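Local atomic coordinates of molinate hydrolase (Gulosibacter molinativorax, PDB entry 4UB9), a protein that hydrolyses the thiocarbamate herbicide molinate, probably by cleaving a non-peptide carbon-nitrogen bond, and is a zinc-binding member of the amidohydrolase family. Residues 431-436 and 441-446; 56-59 and 64-67; 162-167 and 470-475. All coordinates share one frame; numbering follows the deposited sequence.

In the fold
From the N terminus, the chain first forms interaction 2, which closes a four-residue connection in the hairpin of strands 55-60 and 63-69, part of the small beta sheet that lies away from the zinc site. Interaction 3 then opens at 162-167, just before strand 167-170, and closes some 300 residues later at 470-475, enclosing most of the amidohydrolase range. Within that long loop falls interaction 1, a short closure of 431-436 on 441-446 between helix 424-429 and strand 447-450. Interaction 1 touches both others: Gly442 and Lys443 bond to the backbone of Ile64 in the hairpin, while Asp446 meets Arg167 and Glu470. The small sheet is thereby tied to strands 167-170 and 447-450.

Interaction 1. Residues 431-436 and 441-446; sequences RKFDEL and VGKLGD
Lys443 turns CG beside its own backbone N (chi1 -65°) and then runs almost fully extended, which carries its ammonium to Phe433; the phenylalanine, with CG anti to its backbone N (chi1 -164°), offers a ring face to receive it. Lys443 NZ stands 3.1 Å from the Phe433 ring centroid, nearly on the ring normal, in a cation-pi contact over the centre of that face. The same nitrogen donates to Phe433 O at 2.6 Å, in the carbonyl plane, so one residue grips the ammonium with both its backbone and its aromatic ring. NZ is also hydrogen-bonded to Ser438 OG, and Lys428 makes a further cation-pi contact with Phe433. The lysine methylenes follow the opposing backbone, CG lying 3.6 Å from Asp434 O and CB 3.7 Å from Glu435 O.

Further along, the backbones are joined by Leu444 N donating to Glu435 O at 2.9 Å, with an angle of 165° at the hydrogen. Leu444 folds its side chain around that acceptor, and its CD1 reaches 4.0 Å from Glu435 OE2. The carboxylate of Glu435 has its main polar partner elsewhere, in a salt bridge to Arg63. A methionine in place of Lys443 would probably leave Phe433 O without its ammonium donor and the ring face without its cation. The largely buried positive charge is thus met by a carbonyl dipole, a hydroxyl and pi electrons, a combination likely to favour the protonated lysine and to fasten the loop between helix 424-429 and strand 447-450.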
# COMPACT_ATOMS: atom_id res chain seq x y z
N ARG A 431 -29.79 24.57 -22.20
CA ARG A 431 -31.17 25.03 -22.57
C ARG A 431 -31.68 26.09 -21.59
O ARG A 431 -32.80 26.04 -21.13
CB ARG A 431 -32.12 23.82 -22.74
CG ARG A 431 -31.55 22.83 -23.77
CD ARG A 431 -32.55 21.91 -24.45
NE ARG A 431 -33.27 21.08 -23.48
CZ ARG A 431 -33.15 19.75 -23.32
NH1 ARG A 431 -32.34 19.00 -24.07
NH2 ARG A 431 -33.86 19.17 -22.35
N LYS A 432 -30.79 27.02 -21.27
CA LYS A 432 -31.09 28.13 -20.39
C LYS A 432 -30.86 29.45 -21.09
O LYS A 432 -30.94 30.50 -20.45
CB LYS A 432 -30.21 28.14 -19.16
CG LYS A 432 -30.35 26.93 -18.25
CD LYS A 432 -31.64 26.98 -17.50
CE LYS A 432 -31.72 25.77 -16.63
NZ LYS A 432 -32.98 25.84 -15.86
N PHE A 433 -30.63 29.42 -22.38
CA PHE A 433 -30.30 30.64 -23.13
C PHE A 433 -31.46 31.64 -23.25
O PHE A 433 -31.25 32.81 -23.47
CB PHE A 433 -29.75 30.32 -24.51
CG PHE A 433 -29.05 31.48 -25.16
CD1 PHE A 433 -27.99 32.13 -24.54
CD2 PHE A 433 -29.48 31.96 -26.43
CE1 PHE A 433 -27.36 33.21 -25.15
CE2 PHE A 433 -28.83 33.02 -27.05
CZ PHE A 433 -27.80 33.67 -26.41
N ASP A 434 -32.67 31.15 -23.08
CA ASP A 434 -33.86 32.01 -22.98
C ASP A 434 -33.78 32.92 -21.74
O ASP A 434 -34.36 33.98 -21.74
CB ASP A 434 -35.17 31.20 -23.00
CG ASP A 434 -35.22 30.12 -21.89
OD1 ASP A 434 -34.16 29.57 -21.48
OD2 ASP A 434 -36.34 29.81 -21.44
N GLU A 435 -33.02 32.55 -20.73
CA GLU A 435 -32.94 33.31 -19.48
C GLU A 435 -31.62 33.93 -19.11
O GLU A 435 -31.58 34.91 -18.35
CB GLU A 435 -33.30 32.41 -18.34
CG GLU A 435 -34.74 32.01 -18.41
CD GLU A 435 -35.36 32.00 -17.05
OE1 GLU A 435 -36.54 32.38 -16.94
OE2 GLU A 435 -34.66 31.62 -16.10
N LEU A 436 -30.53 33.38 -19.60
CA LEU A 436 -29.22 33.89 -19.23
C LEU A 436 -28.18 33.58 -20.27
O LEU A 436 -28.45 32.90 -21.25
CB LEU A 436 -28.80 33.34 -17.86
CG LEU A 436 -28.69 31.80 -17.74
CD1 LEU A 436 -27.25 31.36 -17.95
CD2 LEU A 436 -29.21 31.32 -16.42
N VAL A 441 -32.81 41.93 -24.12
CA VAL A 441 -34.01 42.37 -23.45
C VAL A 441 -34.80 41.14 -23.09
O VAL A 441 -34.95 40.26 -23.90
CB VAL A 441 -34.84 43.33 -24.34
CG1 VAL A 441 -36.21 43.61 -23.72
CG2 VAL A 441 -34.08 44.63 -24.56
N GLY A 442 -35.32 41.10 -21.88
CA GLY A 442 -36.14 39.96 -21.42
C GLY A 442 -35.37 38.93 -20.60
O GLY A 442 -35.95 38.26 -19.77
N LYS A 443 -34.07 38.86 -20.80
CA LYS A 443 -33.22 37.95 -20.02
C LYS A 443 -32.89 38.47 -18.62
O LYS A 443 -33.09 39.64 -18.32
CB LYS A 443 -31.93 37.64 -20.78
CG LYS A 443 -32.18 36.87 -22.07
CD LYS A 443 -30.90 36.30 -22.67
CE LYS A 443 -31.17 35.78 -24.05
NZ LYS A 443 -30.09 34.90 -24.55
N LEU A 444 -32.38 37.60 -17.77
CA LEU A 444 -32.00 37.99 -16.41
C LEU A 444 -30.89 39.04 -16.40
O LEU A 444 -30.01 39.05 -17.25
CB LEU A 444 -31.56 36.79 -15.60
CG LEU A 444 -32.69 35.82 -15.22
CD1 LEU A 444 -32.12 34.45 -14.93
CD2 LEU A 444 -33.49 36.31 -14.02
N GLY A 445 -30.93 39.90 -15.40
CA GLY A 445 -30.00 41.04 -15.26
C GLY A 445 -28.65 40.76 -14.63
O GLY A 445 -28.26 41.35 -13.60
N ASP A 446 -27.94 39.85 -15.26
CA ASP A 446 -26.64 39.43 -14.79
C ASP A 446 -25.60 40.08 -15.65
O ASP A 446 -25.52 39.83 -16.86
CB ASP A 446 -26.49 37.90 -14.88
CG ASP A 446 -27.46 37.13 -13.95
OD1 ASP A 446 -28.13 37.75 -13.10
OD2 ASP A 446 -27.55 35.88 -14.10

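Interaction 2. Residues 56-59 and 64-67; sequences TVFI and ITKV
The Phe58 ring meets Thr65 at its edge, where the hydroxyl OG1 lies in the ring plane, 3.0 Å from CD2. The two side chains approach at a slant, and Ala37 and Ile79 also touch the phenylalanine. Thr65 OG1 sits between its own backbone N and carbonyl carbon (chi1 56°), a setting that turns the hydroxyl back toward the neighbouring strand, where it also donates to Phe58 O at 3.3 Å. This bond comes from above the carbonyl plane, unlike that of Thr65 N, which lies in the plane at 2.8 Å. Lys66 N supplies the third bond, at 3.2 Å, so Phe58 O is gripped by three donors. In return Phe58 N donates to Lys66 O at 2.8 Å, completing the hydrogen-bonded pair of Phe58 with Lys66, whose CB atoms pack together on the same sheet face.

The other face carries Val57, Ile59, Ile64 and Val67. Ile59 CG1 touches Ile64 CG1 at 4.0 Å, and Val57 CG1 lies 4.3 Å from Ile64 CG2; Ile439 packs against both Val57 and Val67. On its far side strand 55-60 bonds to strand 36-39 through Val57 and Ile59, whereas Ile64 bonds to Gly442 and Lys443. Thr65 and Lys66 together face the single residue Phe58, shifting the register by one. This is a classic beta bulge in an antiparallel hairpin, here within the small mixed sheet of a kind that commonly accompanies the TIM barrel in amidohydrolases.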
# COMPACT_ATOMS: atom_id res chain seq x y z
N THR A 56 -25.74 51.53 -22.97
CA THR A 56 -26.35 51.48 -21.70
C THR A 56 -27.28 50.27 -21.62
O THR A 56 -28.02 49.96 -22.55
CB THR A 56 -27.12 52.80 -21.39
OG1 THR A 56 -26.15 53.82 -21.07
CG2 THR A 56 -28.11 52.64 -20.23
N VAL A 57 -27.20 49.61 -20.48
CA VAL A 57 -28.04 48.46 -20.18
C VAL A 57 -28.92 48.75 -18.98
O VAL A 57 -28.44 49.20 -17.93
CB VAL A 57 -27.21 47.22 -19.84
CG1 VAL A 57 -28.13 46.05 -19.50
CG2 VAL A 57 -26.29 46.89 -20.99
N PHE A 58 -30.21 48.54 -19.15
CA PHE A 58 -31.15 48.92 -18.13
C PHE A 58 -31.88 47.69 -17.63
O PHE A 58 -32.52 46.96 -18.40
CB PHE A 58 -32.17 49.96 -18.63
CG PHE A 58 -33.02 50.54 -17.54
CD1 PHE A 58 -32.52 51.50 -16.70
CD2 PHE A 58 -34.35 50.16 -17.39
CE1 PHE A 58 -33.29 52.06 -15.69
CE2 PHE A 58 -35.15 50.72 -16.39
CZ PHE A 58 -34.60 51.67 -15.53
N ILE A 59 -31.82 47.54 -16.32
CA ILE A 59 -32.43 46.39 -15.65
C ILE A 59 -33.44 46.87 -14.64
O ILE A 59 -33.17 47.75 -13.85
CB ILE A 59 -31.38 45.52 -14.91
CG1 ILE A 59 -30.35 44.97 -15.92
CG2 ILE A 59 -32.04 44.38 -14.15
CD1 ILE A 59 -28.96 44.80 -15.32
N ILE A 64 -33.59 42.41 -17.70
CA ILE A 64 -33.13 43.41 -18.64
C ILE A 64 -34.34 43.91 -19.40
O ILE A 64 -35.06 43.14 -20.04
CB ILE A 64 -32.09 42.85 -19.64
CG1 ILE A 64 -30.81 42.43 -18.93
CG2 ILE A 64 -31.72 43.91 -20.67
CD1 ILE A 64 -29.84 41.64 -19.78
N THR A 65 -34.55 45.22 -19.34
CA THR A 65 -35.67 45.89 -20.08
C THR A 65 -35.21 46.73 -21.27
O THR A 65 -35.95 46.88 -22.22
CB THR A 65 -36.54 46.77 -19.16
OG1 THR A 65 -35.71 47.74 -18.51
CG2 THR A 65 -37.26 45.93 -18.13
N LYS A 66 -33.99 47.23 -21.22
CA LYS A 66 -33.49 48.05 -22.30
C LYS A 66 -32.01 47.89 -22.55
O LYS A 66 -31.21 47.86 -21.62
CB LYS A 66 -33.75 49.52 -21.96
CG LYS A 66 -34.98 50.11 -22.62
CD LYS A 66 -35.60 51.25 -21.81
CE LYS A 66 -36.57 52.04 -22.68
NZ LYS A 66 -37.87 52.23 -21.99
N VAL A 67 -31.66 47.87 -23.82
CA VAL A 67 -30.26 47.87 -24.24
C VAL A 67 -30.13 48.77 -25.46
O VAL A 67 -30.74 48.52 -26.48
CB VAL A 67 -29.76 46.49 -24.67
CG1 VAL A 67 -28.29 46.54 -25.10
CG2 VAL A 67 -29.96 45.51 -23.54

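Interaction 3. Residues 162-167 and 470-475; sequences AAEGAR and EGREID
Glu164 and Arg472 reach toward each other from opposite directions and meet in a salt bridge. Arg472 NH2 faces both carboxylate oxygens, 2.6 Å from Glu164 OE2 and 2.9 Å from Glu164 OE1, with the latter lying in the guanidinium plane. The two planes are 22° apart, and the two oxygens straddle that one nitrogen. At the other end Arg167 NH2 donates to Glu470 OE2 at 3.0 Å in a nearly straight bond, onto the anti lone pair; these flat groups are almost coplanar.

Gly165 N, the next amide along the chain, donates at 3.0 Å to the anti lone pair of Glu164 OE1, which helps to hold the carboxylate. Glu164 has CG anti to its backbone N (chi1 177°) and bends at chi2, bringing OE1 back near that amide. Ile474 CD1 lies over one face of the Arg472 guanidinium, offset toward its rim. Farther out, Leu134 of helix 122-135 packs against both Glu164 and Ile474. The strongest partner of Arg167 is Asp446, which also accepts from Glu470 N. The bridges join antiparallel strands 464-469 and 472-473 to the start of strand 167-170, which pairs in parallel with 138-143, in a chain whose family belongs to the TIM-barrel clan.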
# COMPACT_ATOMS: atom_id res chain seq x y z
N ALA A 162 -32.50 33.50 0.18
CA ALA A 162 -32.04 33.25 1.56
C ALA A 162 -30.51 33.24 1.74
O ALA A 162 -30.00 33.36 2.85
CB ALA A 162 -32.59 31.94 2.08
N ALA A 163 -29.80 33.07 0.64
CA ALA A 163 -28.35 33.02 0.70
C ALA A 163 -27.73 33.59 -0.56
O ALA A 163 -28.30 33.57 -1.64
CB ALA A 163 -27.87 31.60 0.89
N GLU A 164 -26.51 34.06 -0.37
CA GLU A 164 -25.74 34.68 -1.43
C GLU A 164 -24.95 33.65 -2.27
O GLU A 164 -24.53 32.61 -1.78
CB GLU A 164 -24.77 35.67 -0.79
CG GLU A 164 -23.81 36.37 -1.74
CD GLU A 164 -24.53 37.36 -2.64
OE1 GLU A 164 -25.20 36.93 -3.60
OE2 GLU A 164 -24.41 38.60 -2.39
N GLY A 165 -24.78 33.97 -3.55
CA GLY A 165 -23.92 33.19 -4.44
C GLY A 165 -24.37 33.14 -5.88
O GLY A 165 -25.48 33.49 -6.21
N ALA A 166 -23.51 32.64 -6.73
CA ALA A 166 -23.90 32.29 -8.09
C ALA A 166 -25.10 31.38 -8.06
O ALA A 166 -25.25 30.58 -7.12
CB ALA A 166 -22.76 31.61 -8.83
N ARG A 167 -26.00 31.51 -9.04
CA ARG A 167 -27.10 30.57 -9.07
C ARG A 167 -26.57 29.22 -9.57
O ARG A 167 -25.62 29.12 -10.36
CB ARG A 167 -28.31 31.05 -9.85
CG ARG A 167 -28.26 30.88 -11.33
CD ARG A 167 -29.59 31.30 -11.97
NE ARG A 167 -29.86 32.71 -11.75
CZ ARG A 167 -29.17 33.73 -12.27
NH1 ARG A 167 -28.16 33.54 -13.12
NH2 ARG A 167 -29.52 34.98 -11.96
N GLU A 470 -29.08 39.68 -11.26
CA GLU A 470 -30.49 40.06 -11.30
C GLU A 470 -30.66 41.53 -10.86
O GLU A 470 -31.45 41.88 -9.99
CB GLU A 470 -31.31 39.12 -10.46
CG GLU A 470 -31.48 37.79 -11.15
CD GLU A 470 -32.34 36.80 -10.39
OE1 GLU A 470 -33.40 37.17 -9.87
OE2 GLU A 470 -31.98 35.62 -10.37
N GLY A 471 -29.87 42.38 -11.49
CA GLY A 471 -29.92 43.83 -11.26
C GLY A 471 -29.46 44.33 -9.90
O GLY A 471 -29.63 45.50 -9.56
N ARG A 472 -28.87 43.43 -9.13
CA ARG A 472 -28.40 43.75 -7.80
C ARG A 472 -26.91 43.72 -7.81
O ARG A 472 -26.30 42.74 -8.23
CB ARG A 472 -28.93 42.71 -6.85
CG ARG A 472 -28.49 42.89 -5.41
CD ARG A 472 -29.16 41.81 -4.58
NE ARG A 472 -28.09 41.09 -3.90
CZ ARG A 472 -27.66 39.87 -4.18
NH1 ARG A 472 -28.23 39.13 -5.11
NH2 ARG A 472 -26.67 39.39 -3.49
N GLU A 473 -26.30 44.83 -7.45
CA GLU A 473 -24.85 44.89 -7.46
C GLU A 473 -24.34 44.14 -6.26
O GLU A 473 -24.87 44.22 -5.18
CB GLU A 473 -24.31 46.34 -7.47
CG GLU A 473 -22.77 46.39 -7.62
CD GLU A 473 -22.19 47.78 -7.87
OE1 GLU A 473 -22.94 48.81 -7.76
OE2 GLU A 473 -20.98 47.85 -8.23
N ILE A 474 -23.22 43.49 -6.47
CA ILE A 474 -22.62 42.64 -5.47
C ILE A 474 -21.35 43.26 -4.93
O ILE A 474 -20.47 43.65 -5.70
CB ILE A 474 -22.23 41.27 -6.11
CG1 ILE A 474 -23.43 40.62 -6.82
CG2 ILE A 474 -21.66 40.32 -5.07
CD1 ILE A 474 -24.64 40.38 -5.95
N ASP A 475 -21.21 43.26 -3.61
CA ASP A 475 -19.88 43.57 -2.99
C ASP A 475 -18.93 42.37 -3.13
O ASP A 475 -18.67 41.63 -2.18
CB ASP A 475 -20.01 44.01 -1.52
CG ASP A 475 -18.67 44.32 -0.90
OD1 ASP A 475 -17.65 44.45 -1.64
OD2 ASP A 475 -18.63 44.39 0.35